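Local coordinates for antigen 43 (Escherichia coli, PDB 4KH3), which probably forms a self-associating surface adhesin that makes bacteria clump together and build biofilms, using its long beta-helical passenger domain, at residues Val98-Asn104 / Ala117-Gln123; Ala364-Glu370 / Ala383-Asn389; Ala395-Leu400 / Thr413-Val419; Leu406-Leu412 / Gly429-Leu433; Val419-Leu424 / Ser437-Asn441. All blocks are in the same frame, centred on the assembly; numbering follows the deposited sequence.

Contact 1. Residues Val98-Asn104 / Ala117-Gln123; sequences VNTTLDN and AGTIINQ
The carbonyl oxygen of Ala117 accepts two hydrogen bonds, from Asn99 N at 2.8 Å and from water 1 at 2.9 Å. The same water donates to Thr119 OG1 (2.9 Å) and lies 2.6 Å from Thr100 OG1 in a third hydrogen bond. Thr100 and Thr119 both hold OG1 beside the backbone N (chi1 -52° and -63°), which sets their hydroxyls side by side around one solvent molecule; Gln108 completes the site by hydrogen bonding Thr119 OG1 and, weakly, Thr100 OG1. Such one-to-one parallel pairing belongs to consecutive turns of a right-handed beta-helix, the stalk fold of autotransporter adhesins, in which like positions stack from rung to rung. The straight bond from Leu102 N to Ile120 O (2.9 Å, 177°) continues the pairing. On the interior face, Leu102 lays its CG over Thr119 CG2 at 3.9 Å and reaches Ile121 CG2 with CD1, while Gln127 lies against the same side chains. On the outer side, the Asn122 amide runs nearly coplanar with the Asp103 carboxylate and gives ND2 to OD1 at 3.1 Å, in the conformer of Asp103 described here, one of two. Asn122 OD1 accepts from Asn141 on the following rung.

Contact 2. Residues Ala364-Glu370 / Ala383-Asn389; sequences ADALMLE and ATDTTVN
Residues 364-370 and 383-389 run parallel in exact one-to-one register, and the axes of strands 368-370 and 387-389 lie 4.7 Å apart at only 9°. Five backbone hydrogen bonds join them, among them Ala366 N to Thr384 O and Leu369 N to Thr387 O, both 2.9 Å. Ala366 and Asp385 each take a positive phi, so both chains bend at the same level. Water 3 fills in at the bend: it donates to Thr384 O, accepts from Leu367 N and bonds Thr386 OG1. The two adjacent rungs of the beta-helix thus bend together and keep their register. Inside, Leu369 CD1 rests on Val388 CG2 (4.1 Å), with Phe375 and Phe393 packed nearby. Outside, Met368 is bent at chi2 and chi3, which lays both SD and CE along Thr387 CG2, CE at 3.9 Å. Asn389 ND2 donates to Glu370 OE1 at 3.2 Å, a bent bond on the syn side of a carboxylate whose plane is turned 66° from the amide; Asn389 OD1 accepts from Asn408. The carboxylates of Asp365 and Asp385 approach to 4.2 Å between OD1 and OD2, a repulsion perhaps eased by the bond from Thr403 N to Asp385 OD1.

Contact 3. Residues Ala395-Leu400 / Thr413-Val419; sequences ARGGTL and TLSGKTV
Thr418 reaches the other segment with every atom of its side chain. Its CB lies near the carbonyl oxygens of Gly397 and Gly398, and from there the two branches part. OG1, beside the backbone N at chi1 -60°, donates a hydrogen bond to Gly397 O at 3.2 Å, meeting it from well above the carbonyl plane, and also touches Ala395 CB at 3.6 Å. CG2 takes the other direction, resting against Gly398 O (3.6 Å) and, farther along, Leu400 CG. One hydroxyl therefore serves a carbonyl in the loop between two short stretches of pairing. In the first of these, Ala395 N bonds Thr413 O and Ser415 N bonds Ala395 O, while Ala395 CB sits against Leu414 CD2 at 3.7 Å. In the second, Val419 N bonds Gly398 O and Leu400 N bonds Val419 O (2.8 Å), with Thr399 and Val419 side by side on the outer face. Residues 413-419 use one residue more than residues 395-400 to cover the distance, so the register slips by one. Glycines take up the slip: Gly416 has no side chain to press on Arg396 O, 3.6 Å from its CA. Ser415 holds OG between its backbone N and carbonyl carbon, which brings it to 3.4 Å from Arg396 CA. The contact marks a corner of the beta-helix, where strand 410-414 hands over to strand 417-420; Phe393 backs Leu400 from strand 392-395, and Leu438 of strand 437-439 lies against both Leu414 and Thr418.

Contact 4. Residues Leu406-Leu412 / Gly429-Leu433; sequences LNNGAIL and GDALL
Leu412 and Leu433 lie side by side in the same rotamer, each with CG anti to the backbone N (chi1 166° and 162°) and the same bend at chi2. As a result the two side chains point the same way into the interior, and Leu433 CD1 lies against one branch of its neighbour, 3.7 Å from both Leu412 CG and Leu412 CD2. On the outer face Ile411 swings CG1 beside its own backbone N, so that this branch passes Leu432 CB at 4.2 Å. Stacks of like residues on successive rungs are a familiar feature of the parallel beta-helix. Leu406, on the preceding strand, brings only its CB to Ala431 CB (3.8 Å), an apolar contact between the strand before the turn and the next rung. That corner is a type I' turn from Asn407 to Ala410, closed by Ala410 N to Asn407 O. Gly409 N, at its tip, donates to Asp430 O at 2.9 Å from above the carbonyl plane. Asn408 turns OD1 to 3.7 Å from Gly429 CA, its ND2 being held by Asn389. Backbone bonds such as Leu412 N to Leu432 O (2.7 Å) fix the spacing, whereas the strand side chains meet through apolar contacts, which implies that burial of hydrocarbon adds to the backbone bonds, with polar groups kept to the turn.

Contact 5. Residues Val419-Leu424 / Ser437-Asn441; sequences VNNDTL and SLTGN
Leu438 spreads its two methyls over the other segment, CD1 against Asn420 CB at 3.8 Å and CD2 against Leu424 CD2 at 4.0 Å. With CG anti to the backbone N (chi1 -177°), it spans the corner that residues 419-424 make between two faces of the beta-helix. An Asx turn shapes that corner: Asn420 OD1 accepts from Asp422 N at 3.0 Å, the donor standing well above the amide carbonyl plane. Asn420 ND2 reaches back weakly to Asp422 O and makes its stronger bond to Gln461 OE1, so this buried amide is used at both ends and its rotation is fixed. In this way the side chain of Asn420 bonds both the N and, weakly, the O of Asp422 within the bend. Before the bend the pairing is ordinary, with Asn420 N donating to Thr439 O at 2.7 Å in an almost straight bond (175°), and Val419 level with Thr439 on the outer face. Beyond it the segments separate: Thr423 belongs to strand 423-426, which pairs with strands 403-407 and 443-446. Gly440, lacking a side chain, lets its CA approach Asn420 O to 3.3 Å. The exposed Asn421 then takes the place of a backbone acceptor: its side-chain OD1 receives Asn441 N at 2.8 Å, the donor lying in the amide carbonyl plane, and the same oxygen stands 3.1 Å from Gly440 CA.

Overall arrangement
All five contacts join successive coils of one beta-helical stalk. Contact 1 lies on the opposite side of the chain's centre from the rest, its own centre about 60 Å from that of contact 2, yet it pairs rungs in much the same way. Contacts 2 to 5 form a continuous cluster: contacts 3 and 5 share Val419 and strand 417-420, contacts 3 and 4 both use strand 410-414, and contact 2 hydrogen-bonds to contacts 3 and 4. Each combines buried residues with a solvent-facing edge. Contacts 1 and 2 put water and polar side chains around their bends, contact 4 rests on leucine packing, and contacts 3 and 5 close corners with threonine, glycine and asparagine.

Contact 1. Residues Val98-Asn104 / Ala117-Gln123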
# COMPACT_ATOMS: atom_id res chain seq x y z
N VAL A 98 -11.37 34.52 5.40
CA VAL A 98 -10.81 33.93 6.61
C VAL A 98 -11.84 33.10 7.36
O VAL A 98 -12.97 33.54 7.60
CB VAL A 98 -10.22 35.00 7.55
CG1 VAL A 98 -9.55 34.34 8.71
CG2 VAL A 98 -9.19 35.84 6.80
N ASN A 99 -11.45 31.89 7.73
CA ASN A 99 -12.29 30.98 8.51
C ASN A 99 -13.63 30.69 7.86
O ASN A 99 -14.69 30.85 8.45
CB ASN A 99 -12.43 31.43 9.97
CG ASN A 99 -11.16 31.19 10.77
OD1 ASN A 99 -11.03 31.63 11.92
ND2 ASN A 99 -10.20 30.49 10.16
N THR A 100 -13.57 30.26 6.61
CA THR A 100 -14.73 29.80 5.89
C THR A 100 -15.04 28.35 6.30
O THR A 100 -14.14 27.57 6.62
CB THR A 100 -14.43 29.86 4.41
OG1 THR A 100 -13.95 31.17 4.08
CG2 THR A 100 -15.67 29.53 3.59
N THR A 101 -16.32 27.99 6.32
CA THR A 101 -16.70 26.61 6.51
C THR A 101 -17.55 26.13 5.34
O THR A 101 -18.52 26.79 4.97
CB THR A 101 -17.45 26.41 7.83
OG1 THR A 101 -16.70 27.01 8.90
CG2 THR A 101 -17.60 24.95 8.11
N LEU A 102 -17.18 25.01 4.75
CA LEU A 102 -17.96 24.42 3.67
C LEU A 102 -18.60 23.14 4.18
O LEU A 102 -17.89 22.22 4.62
CB LEU A 102 -17.07 24.12 2.47
CG LEU A 102 -16.16 25.23 1.93
CD1 LEU A 102 -15.35 24.71 0.75
CD2 LEU A 102 -16.95 26.45 1.54
N ASP A 103 -19.92 23.09 4.17
CA ASP A 103 -20.64 21.87 4.52
C ASP A 103 -21.55 21.50 3.35
O ASP A 103 -21.92 22.37 2.55
CB ASP A 103 -21.47 22.03 5.80
CG ASP A 103 -20.75 22.85 6.89
OD1 ASP A 103 -19.83 22.33 7.57
OD2 ASP A 103 -21.14 24.01 7.08
N ASN A 104 -21.89 20.22 3.24
CA ASN A 104 -22.87 19.74 2.26
C ASN A 104 -22.78 20.32 0.86
O ASN A 104 -23.75 20.90 0.36
CB ASN A 104 -24.29 19.94 2.80
CG ASN A 104 -24.58 19.05 3.98
OD1 ASN A 104 -23.99 17.97 4.13
ND2 ASN A 104 -25.50 19.49 4.84
N ALA A 117 -7.86 31.55 3.81
CA ALA A 117 -7.15 31.17 5.02
C ALA A 117 -8.08 30.46 6.00
O ALA A 117 -9.15 30.96 6.34
CB ALA A 117 -6.53 32.40 5.65
N GLY A 118 -7.68 29.27 6.45
CA GLY A 118 -8.48 28.54 7.43
C GLY A 118 -9.85 28.02 6.98
O GLY A 118 -10.79 27.96 7.79
N THR A 119 -9.99 27.62 5.72
CA THR A 119 -11.22 26.96 5.28
C THR A 119 -11.29 25.55 5.86
O THR A 119 -10.33 24.78 5.81
CB THR A 119 -11.32 26.88 3.73
OG1 THR A 119 -11.36 28.19 3.16
CG2 THR A 119 -12.58 26.12 3.32
N ILE A 120 -12.44 25.20 6.43
CA ILE A 120 -12.67 23.83 6.85
C ILE A 120 -13.65 23.22 5.86
O ILE A 120 -14.70 23.79 5.58
CB ILE A 120 -13.22 23.73 8.28
CG1 ILE A 120 -12.19 24.26 9.28
CG2 ILE A 120 -13.55 22.29 8.64
CD1 ILE A 120 -12.49 23.86 10.68
N ILE A 121 -13.26 22.09 5.28
CA ILE A 121 -14.08 21.46 4.27
C ILE A 121 -14.73 20.21 4.85
O ILE A 121 -14.07 19.19 5.04
CB ILE A 121 -13.25 21.06 3.05
CG1 ILE A 121 -12.29 22.20 2.65
CG2 ILE A 121 -14.17 20.70 1.89
CD1 ILE A 121 -11.35 21.83 1.48
N ASN A 122 -16.02 20.31 5.13
CA ASN A 122 -16.76 19.19 5.71
C ASN A 122 -17.66 18.55 4.68
O ASN A 122 -17.97 19.17 3.66
CB ASN A 122 -17.60 19.66 6.89
CG ASN A 122 -16.75 20.14 8.05
OD1 ASN A 122 -15.76 19.50 8.41
ND2 ASN A 122 -17.11 21.28 8.63
N GLN A 123 -18.04 17.30 4.94
CA GLN A 123 -19.16 16.64 4.27
C GLN A 123 -19.43 17.08 2.83
O GLN A 123 -20.37 17.83 2.57
CB GLN A 123 -20.44 16.82 5.10
CG GLN A 123 -21.59 15.92 4.69
CD GLN A 123 -21.17 14.47 4.62
OE1 GLN A 123 -21.07 13.79 5.65
NE2 GLN A 123 -20.89 13.99 3.41
O HOH W 1 -11.41 30.75 4.51

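Contact 2. Residues Ala364-Glu370 / Ala383-Asn389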
# COMPACT_ATOMS: atom_id res chain seq x y z
N ALA A 364 18.02 -26.98 -6.17
CA ALA A 364 17.86 -26.29 -4.91
C ALA A 364 18.58 -27.08 -3.84
O ALA A 364 18.56 -28.31 -3.84
CB ALA A 364 16.38 -26.16 -4.56
N ASP A 365 19.23 -26.37 -2.92
CA ASP A 365 19.95 -27.04 -1.86
C ASP A 365 19.78 -26.32 -0.54
O ASP A 365 20.13 -25.14 -0.41
CB ASP A 365 21.45 -27.17 -2.19
CG ASP A 365 22.25 -27.82 -1.05
OD1 ASP A 365 21.87 -28.93 -0.60
OD2 ASP A 365 23.25 -27.21 -0.59
N ALA A 366 19.24 -27.05 0.44
CA ALA A 366 19.17 -26.60 1.82
C ALA A 366 18.23 -25.40 2.03
O ALA A 366 18.44 -24.58 2.91
CB ALA A 366 20.56 -26.32 2.36
N LEU A 367 17.18 -25.33 1.20
CA LEU A 367 16.11 -24.36 1.41
C LEU A 367 15.46 -24.52 2.77
O LEU A 367 15.11 -25.63 3.17
CB LEU A 367 15.04 -24.53 0.34
CG LEU A 367 15.46 -24.07 -1.04
CD1 LEU A 367 14.28 -24.18 -1.94
CD2 LEU A 367 15.96 -22.64 -0.99
N MET A 368 15.31 -23.42 3.49
CA MET A 368 14.56 -23.43 4.74
C MET A 368 13.32 -22.60 4.53
O MET A 368 13.41 -21.40 4.29
CB MET A 368 15.40 -22.87 5.88
CG MET A 368 14.59 -22.52 7.12
SD MET A 368 13.79 -23.95 7.90
CE MET A 368 15.18 -24.63 8.82
N LEU A 369 12.16 -23.23 4.58
CA LEU A 369 10.91 -22.51 4.34
C LEU A 369 10.04 -22.40 5.60
O LEU A 369 9.28 -23.31 5.92
CB LEU A 369 10.14 -23.18 3.20
CG LEU A 369 10.88 -23.37 1.87
CD1 LEU A 369 10.13 -24.34 0.97
CD2 LEU A 369 11.06 -22.05 1.15
N GLU A 370 10.17 -21.28 6.31
CA GLU A 370 9.32 -20.99 7.47
C GLU A 370 7.92 -20.54 7.04
O GLU A 370 7.64 -20.38 5.85
CB GLU A 370 9.94 -19.89 8.35
CG GLU A 370 11.43 -20.02 8.60
CD GLU A 370 11.75 -20.97 9.73
OE1 GLU A 370 10.82 -21.53 10.34
OE2 GLU A 370 12.95 -21.17 10.02
N ALA A 383 15.20 -30.64 -5.76
CA ALA A 383 15.38 -29.93 -4.51
C ALA A 383 15.96 -30.89 -3.48
O ALA A 383 15.39 -31.95 -3.21
CB ALA A 383 14.05 -29.36 -4.02
N THR A 384 17.10 -30.51 -2.91
CA THR A 384 17.86 -31.39 -2.04
C THR A 384 17.96 -30.83 -0.64
O THR A 384 18.34 -29.68 -0.45
CB THR A 384 19.30 -31.58 -2.59
OG1 THR A 384 19.24 -32.14 -3.90
CG2 THR A 384 20.12 -32.50 -1.69
N ASP A 385 17.63 -31.66 0.35
CA ASP A 385 17.75 -31.30 1.76
C ASP A 385 16.87 -30.11 2.16
O ASP A 385 17.23 -29.34 3.05
CB ASP A 385 19.22 -31.04 2.13
CG ASP A 385 20.04 -32.31 2.17
OD1 ASP A 385 19.50 -33.36 2.55
OD2 ASP A 385 21.24 -32.26 1.82
N THR A 386 15.72 -29.98 1.50
CA THR A 386 14.76 -28.97 1.89
C THR A 386 14.19 -29.24 3.29
O THR A 386 13.82 -30.38 3.61
CB THR A 386 13.57 -28.93 0.94
OG1 THR A 386 14.04 -28.98 -0.41
CG2 THR A 386 12.76 -27.67 1.18
N THR A 387 14.14 -28.21 4.11
CA THR A 387 13.36 -28.24 5.34
C THR A 387 12.18 -27.28 5.17
O THR A 387 12.38 -26.08 4.95
CB THR A 387 14.17 -27.82 6.57
OG1 THR A 387 15.24 -28.74 6.78
CG2 THR A 387 13.28 -27.83 7.80
N VAL A 388 10.97 -27.82 5.23
CA VAL A 388 9.77 -26.99 5.26
C VAL A 388 9.26 -26.97 6.68
O VAL A 388 8.90 -28.01 7.23
CB VAL A 388 8.67 -27.55 4.35
CG1 VAL A 388 7.51 -26.57 4.26
CG2 VAL A 388 9.22 -27.82 2.98
N ASN A 389 9.26 -25.79 7.30
CA ASN A 389 8.86 -25.66 8.69
C ASN A 389 7.70 -24.69 8.82
O ASN A 389 7.88 -23.54 9.22
CB ASN A 389 10.06 -25.20 9.53
CG ASN A 389 9.77 -25.23 11.03
OD1 ASN A 389 9.02 -26.07 11.52
ND2 ASN A 389 10.39 -24.32 11.76
O HOH W 2 19.83 -30.11 -5.72
O HOH W 3 16.57 -27.41 -0.82
O HOH W 4 7.86 -21.10 10.75

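Contact 3. Residues Ala395-Leu400 / Thr413-Val419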
# COMPACT_ATOMS: atom_id res chain seq x y z
N ALA A 395 5.31 -28.69 -5.97
CA ALA A 395 6.10 -29.36 -6.99
C ALA A 395 5.23 -29.70 -8.20
O ALA A 395 4.22 -30.38 -8.07
CB ALA A 395 6.76 -30.61 -6.42
N ARG A 396 5.63 -29.21 -9.37
CA ARG A 396 4.91 -29.49 -10.60
C ARG A 396 5.50 -30.73 -11.27
O ARG A 396 5.02 -31.20 -12.29
CB ARG A 396 4.96 -28.28 -11.53
CG ARG A 396 4.53 -26.98 -10.85
CD ARG A 396 3.85 -26.03 -11.82
NE ARG A 396 4.77 -25.57 -12.85
CZ ARG A 396 5.24 -24.33 -12.93
NH1 ARG A 396 4.88 -23.42 -12.03
NH2 ARG A 396 6.08 -24.00 -13.91
N GLY A 397 6.56 -31.24 -10.65
CA GLY A 397 7.21 -32.46 -11.09
C GLY A 397 8.52 -32.57 -10.33
O GLY A 397 8.58 -32.24 -9.15
N GLY A 398 9.57 -33.01 -11.01
CA GLY A 398 10.90 -32.97 -10.43
C GLY A 398 11.20 -34.02 -9.37
O GLY A 398 10.48 -35.02 -9.25
N THR A 399 12.26 -33.78 -8.61
CA THR A 399 12.77 -34.77 -7.67
C THR A 399 13.10 -34.16 -6.33
O THR A 399 13.74 -33.10 -6.27
CB THR A 399 14.06 -35.44 -8.20
OG1 THR A 399 13.79 -36.12 -9.43
CG2 THR A 399 14.63 -36.43 -7.18
N LEU A 400 12.68 -34.83 -5.26
CA LEU A 400 13.09 -34.48 -3.92
C LEU A 400 14.26 -35.38 -3.57
O LEU A 400 14.23 -36.57 -3.85
CB LEU A 400 11.95 -34.72 -2.93
CG LEU A 400 10.69 -33.92 -3.24
CD1 LEU A 400 9.52 -34.34 -2.34
CD2 LEU A 400 10.98 -32.42 -3.13
N THR A 413 2.55 -29.66 -1.71
CA THR A 413 1.51 -29.82 -2.71
C THR A 413 2.13 -30.29 -4.03
O THR A 413 3.05 -29.66 -4.54
CB THR A 413 0.76 -28.48 -2.94
OG1 THR A 413 0.11 -28.08 -1.73
CG2 THR A 413 -0.30 -28.62 -4.03
N LEU A 414 1.63 -31.40 -4.56
CA LEU A 414 2.12 -31.94 -5.82
C LEU A 414 1.08 -31.77 -6.91
O LEU A 414 -0.11 -32.06 -6.71
CB LEU A 414 2.43 -33.43 -5.66
CG LEU A 414 3.35 -33.77 -4.50
CD1 LEU A 414 3.58 -35.27 -4.42
CD2 LEU A 414 4.66 -33.02 -4.64
N SER A 415 1.51 -31.29 -8.08
CA SER A 415 0.58 -31.09 -9.19
C SER A 415 1.00 -31.92 -10.41
O SER A 415 0.35 -31.88 -11.45
CB SER A 415 0.40 -29.60 -9.54
OG SER A 415 1.60 -28.99 -10.01
N GLY A 416 2.07 -32.68 -10.25
CA GLY A 416 2.50 -33.61 -11.28
C GLY A 416 3.10 -34.87 -10.69
O GLY A 416 2.79 -35.25 -9.57
N LYS A 417 3.97 -35.52 -11.46
CA LYS A 417 4.69 -36.69 -10.96
C LYS A 417 6.02 -36.26 -10.37
O LYS A 417 6.90 -35.77 -11.08
CB LYS A 417 4.91 -37.71 -12.08
CG LYS A 417 3.66 -38.03 -12.90
CD LYS A 417 3.97 -39.09 -13.97
CE LYS A 417 3.00 -39.02 -15.15
NZ LYS A 417 1.60 -39.33 -14.76
N THR A 418 6.16 -36.44 -9.07
CA THR A 418 7.38 -36.06 -8.37
C THR A 418 8.06 -37.35 -7.94
O THR A 418 7.39 -38.37 -7.78
CB THR A 418 7.05 -35.16 -7.15
OG1 THR A 418 6.38 -33.97 -7.60
CG2 THR A 418 8.29 -34.78 -6.36
N VAL A 419 9.37 -37.32 -7.78
CA VAL A 419 10.13 -38.52 -7.47
C VAL A 419 10.85 -38.36 -6.14
O VAL A 419 11.43 -37.31 -5.87
CB VAL A 419 11.18 -38.78 -8.58
CG1 VAL A 419 12.16 -39.88 -8.17
CG2 VAL A 419 10.48 -39.13 -9.89
O HOH W 5 5.90 -34.20 -13.70

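Contact 4. Residues Leu406-Leu412 / Gly429-Leu433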
# COMPACT_ATOMS: atom_id res chain seq x y z
N LEU A 406 9.40 -32.17 6.67
CA LEU A 406 8.12 -31.49 6.78
C LEU A 406 7.70 -31.38 8.24
O LEU A 406 7.35 -32.38 8.85
CB LEU A 406 7.05 -32.24 5.99
CG LEU A 406 7.34 -32.52 4.51
CD1 LEU A 406 6.17 -33.27 3.89
CD2 LEU A 406 7.66 -31.24 3.72
N ASN A 407 7.77 -30.17 8.80
CA ASN A 407 7.43 -29.94 10.20
C ASN A 407 6.39 -28.84 10.38
O ASN A 407 6.21 -27.99 9.50
CB ASN A 407 8.67 -29.55 11.00
CG ASN A 407 9.64 -30.70 11.21
OD1 ASN A 407 9.26 -31.87 11.18
ND2 ASN A 407 10.90 -30.36 11.45
N ASN A 408 5.71 -28.88 11.53
CA ASN A 408 4.96 -27.74 12.07
C ASN A 408 4.06 -26.98 11.12
O ASN A 408 4.18 -25.76 11.00
CB ASN A 408 5.95 -26.75 12.69
CG ASN A 408 6.75 -27.36 13.81
OD1 ASN A 408 6.20 -28.06 14.66
ND2 ASN A 408 8.05 -27.11 13.82
N GLY A 409 3.16 -27.68 10.45
CA GLY A 409 2.20 -27.02 9.58
C GLY A 409 2.64 -27.00 8.13
O GLY A 409 1.98 -26.39 7.28
N ALA A 410 3.76 -27.66 7.85
CA ALA A 410 4.27 -27.74 6.50
C ALA A 410 3.23 -28.30 5.54
O ALA A 410 2.46 -29.20 5.88
CB ALA A 410 5.53 -28.58 6.47
N ILE A 411 3.20 -27.75 4.34
CA ILE A 411 2.37 -28.30 3.28
C ILE A 411 3.25 -28.58 2.07
O ILE A 411 4.08 -27.76 1.69
CB ILE A 411 1.23 -27.34 2.88
CG1 ILE A 411 0.26 -27.14 4.04
CG2 ILE A 411 0.49 -27.87 1.66
CD1 ILE A 411 -0.91 -26.24 3.69
N LEU A 412 3.08 -29.76 1.50
CA LEU A 412 3.79 -30.15 0.29
C LEU A 412 2.72 -30.52 -0.71
O LEU A 412 2.05 -31.54 -0.57
CB LEU A 412 4.70 -31.34 0.57
CG LEU A 412 5.25 -32.08 -0.65
CD1 LEU A 412 5.96 -31.13 -1.59
CD2 LEU A 412 6.19 -33.17 -0.18
N GLY A 429 5.26 -31.65 14.94
CA GLY A 429 4.01 -31.06 14.48
C GLY A 429 3.32 -31.81 13.35
O GLY A 429 3.52 -33.01 13.16
N ASP A 430 2.50 -31.10 12.60
CA ASP A 430 1.69 -31.71 11.56
C ASP A 430 2.31 -31.46 10.20
O ASP A 430 3.12 -30.55 10.04
CB ASP A 430 0.29 -31.10 11.57
CG ASP A 430 -0.54 -31.52 12.77
OD1 ASP A 430 -0.09 -32.39 13.56
OD2 ASP A 430 -1.66 -30.99 12.92
N ALA A 431 1.90 -32.25 9.21
CA ALA A 431 2.33 -32.03 7.84
C ALA A 431 1.24 -32.48 6.87
O ALA A 431 0.46 -33.38 7.19
CB ALA A 431 3.64 -32.75 7.57
N LEU A 432 1.18 -31.85 5.71
CA LEU A 432 0.21 -32.25 4.68
C LEU A 432 0.94 -32.49 3.37
O LEU A 432 1.65 -31.62 2.88
CB LEU A 432 -0.86 -31.17 4.48
CG LEU A 432 -1.90 -31.46 3.40
CD1 LEU A 432 -2.66 -32.72 3.74
CD2 LEU A 432 -2.89 -30.29 3.19
N LEU A 433 0.77 -33.69 2.82
CA LEU A 433 1.23 -33.99 1.48
C LEU A 433 -0.02 -34.22 0.68
O LEU A 433 -0.84 -35.07 1.04
CB LEU A 433 2.09 -35.24 1.47
CG LEU A 433 2.31 -35.95 0.14
CD1 LEU A 433 3.08 -35.08 -0.82
CD2 LEU A 433 3.05 -37.26 0.36

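Contact 5. Residues Val419-Leu424 / Ser437-Asn441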
# COMPACT_ATOMS: atom_id res chain seq x y z
N VAL A 419 9.37 -37.32 -7.78
CA VAL A 419 10.13 -38.52 -7.47
C VAL A 419 10.85 -38.36 -6.14
O VAL A 419 11.43 -37.31 -5.87
CB VAL A 419 11.18 -38.78 -8.58
CG1 VAL A 419 12.16 -39.88 -8.17
CG2 VAL A 419 10.48 -39.13 -9.89
N ASN A 420 10.80 -39.38 -5.31
CA ASN A 420 11.65 -39.43 -4.12
C ASN A 420 12.28 -40.81 -3.95
O ASN A 420 11.59 -41.83 -3.87
CB ASN A 420 10.88 -39.05 -2.86
CG ASN A 420 11.69 -39.28 -1.60
OD1 ASN A 420 12.86 -38.90 -1.53
ND2 ASN A 420 11.08 -39.93 -0.61
N ASN A 421 13.61 -40.84 -3.89
CA ASN A 421 14.34 -42.08 -3.72
C ASN A 421 15.15 -42.00 -2.44
O ASN A 421 15.83 -42.95 -2.05
CB ASN A 421 15.26 -42.35 -4.93
CG ASN A 421 14.48 -42.63 -6.22
OD1 ASN A 421 13.48 -43.35 -6.22
ND2 ASN A 421 14.94 -42.06 -7.32
N ASP A 422 15.08 -40.84 -1.78
CA ASP A 422 15.76 -40.66 -0.51
C ASP A 422 14.76 -40.57 0.64
O ASP A 422 13.77 -41.30 0.66
CB ASP A 422 16.67 -39.43 -0.55
CG ASP A 422 17.65 -39.46 -1.72
OD1 ASP A 422 17.73 -40.49 -2.42
OD2 ASP A 422 18.35 -38.45 -1.94
N THR A 423 14.99 -39.67 1.58
CA THR A 423 14.20 -39.66 2.80
C THR A 423 13.27 -38.46 2.95
O THR A 423 13.72 -37.32 3.02
CB THR A 423 15.10 -39.75 4.02
OG1 THR A 423 15.89 -40.95 3.93
CG2 THR A 423 14.28 -39.77 5.30
N LEU A 424 11.97 -38.72 3.00
CA LEU A 424 10.99 -37.70 3.36
C LEU A 424 10.63 -37.89 4.83
O LEU A 424 10.19 -38.95 5.24
CB LEU A 424 9.74 -37.86 2.48
CG LEU A 424 8.56 -36.93 2.75
CD1 LEU A 424 9.01 -35.49 2.62
CD2 LEU A 424 7.41 -37.22 1.79
N SER A 437 1.35 -37.00 -7.50
CA SER A 437 1.94 -38.31 -7.38
C SER A 437 3.36 -38.20 -6.86
O SER A 437 4.10 -37.30 -7.25
CB SER A 437 1.92 -39.01 -8.74
OG SER A 437 2.88 -40.05 -8.78
N LEU A 438 3.73 -39.10 -5.96
CA LEU A 438 5.09 -39.20 -5.48
C LEU A 438 5.50 -40.66 -5.59
O LEU A 438 4.89 -41.52 -4.98
CB LEU A 438 5.17 -38.74 -4.03
CG LEU A 438 6.54 -38.71 -3.35
CD1 LEU A 438 7.50 -37.77 -4.05
CD2 LEU A 438 6.39 -38.32 -1.89
N THR A 439 6.53 -40.94 -6.39
CA THR A 439 6.99 -42.32 -6.56
C THR A 439 8.47 -42.44 -6.26
O THR A 439 9.14 -41.45 -5.96
CB THR A 439 6.75 -42.82 -7.98
OG1 THR A 439 7.45 -41.97 -8.90
CG2 THR A 439 5.27 -42.79 -8.30
N GLY A 440 8.97 -43.67 -6.33
CA GLY A 440 10.39 -43.94 -6.12
C GLY A 440 10.68 -45.06 -5.14
O GLY A 440 9.77 -45.75 -4.68
N ASN A 441 11.95 -45.23 -4.81
CA ASN A 441 12.37 -46.25 -3.87
C ASN A 441 12.72 -45.61 -2.54
O ASN A 441 13.40 -46.21 -1.71
CB ASN A 441 13.58 -47.02 -4.41
CG ASN A 441 13.43 -47.37 -5.88
OD1 ASN A 441 14.16 -46.85 -6.72
ND2 ASN A 441 12.46 -48.24 -6.19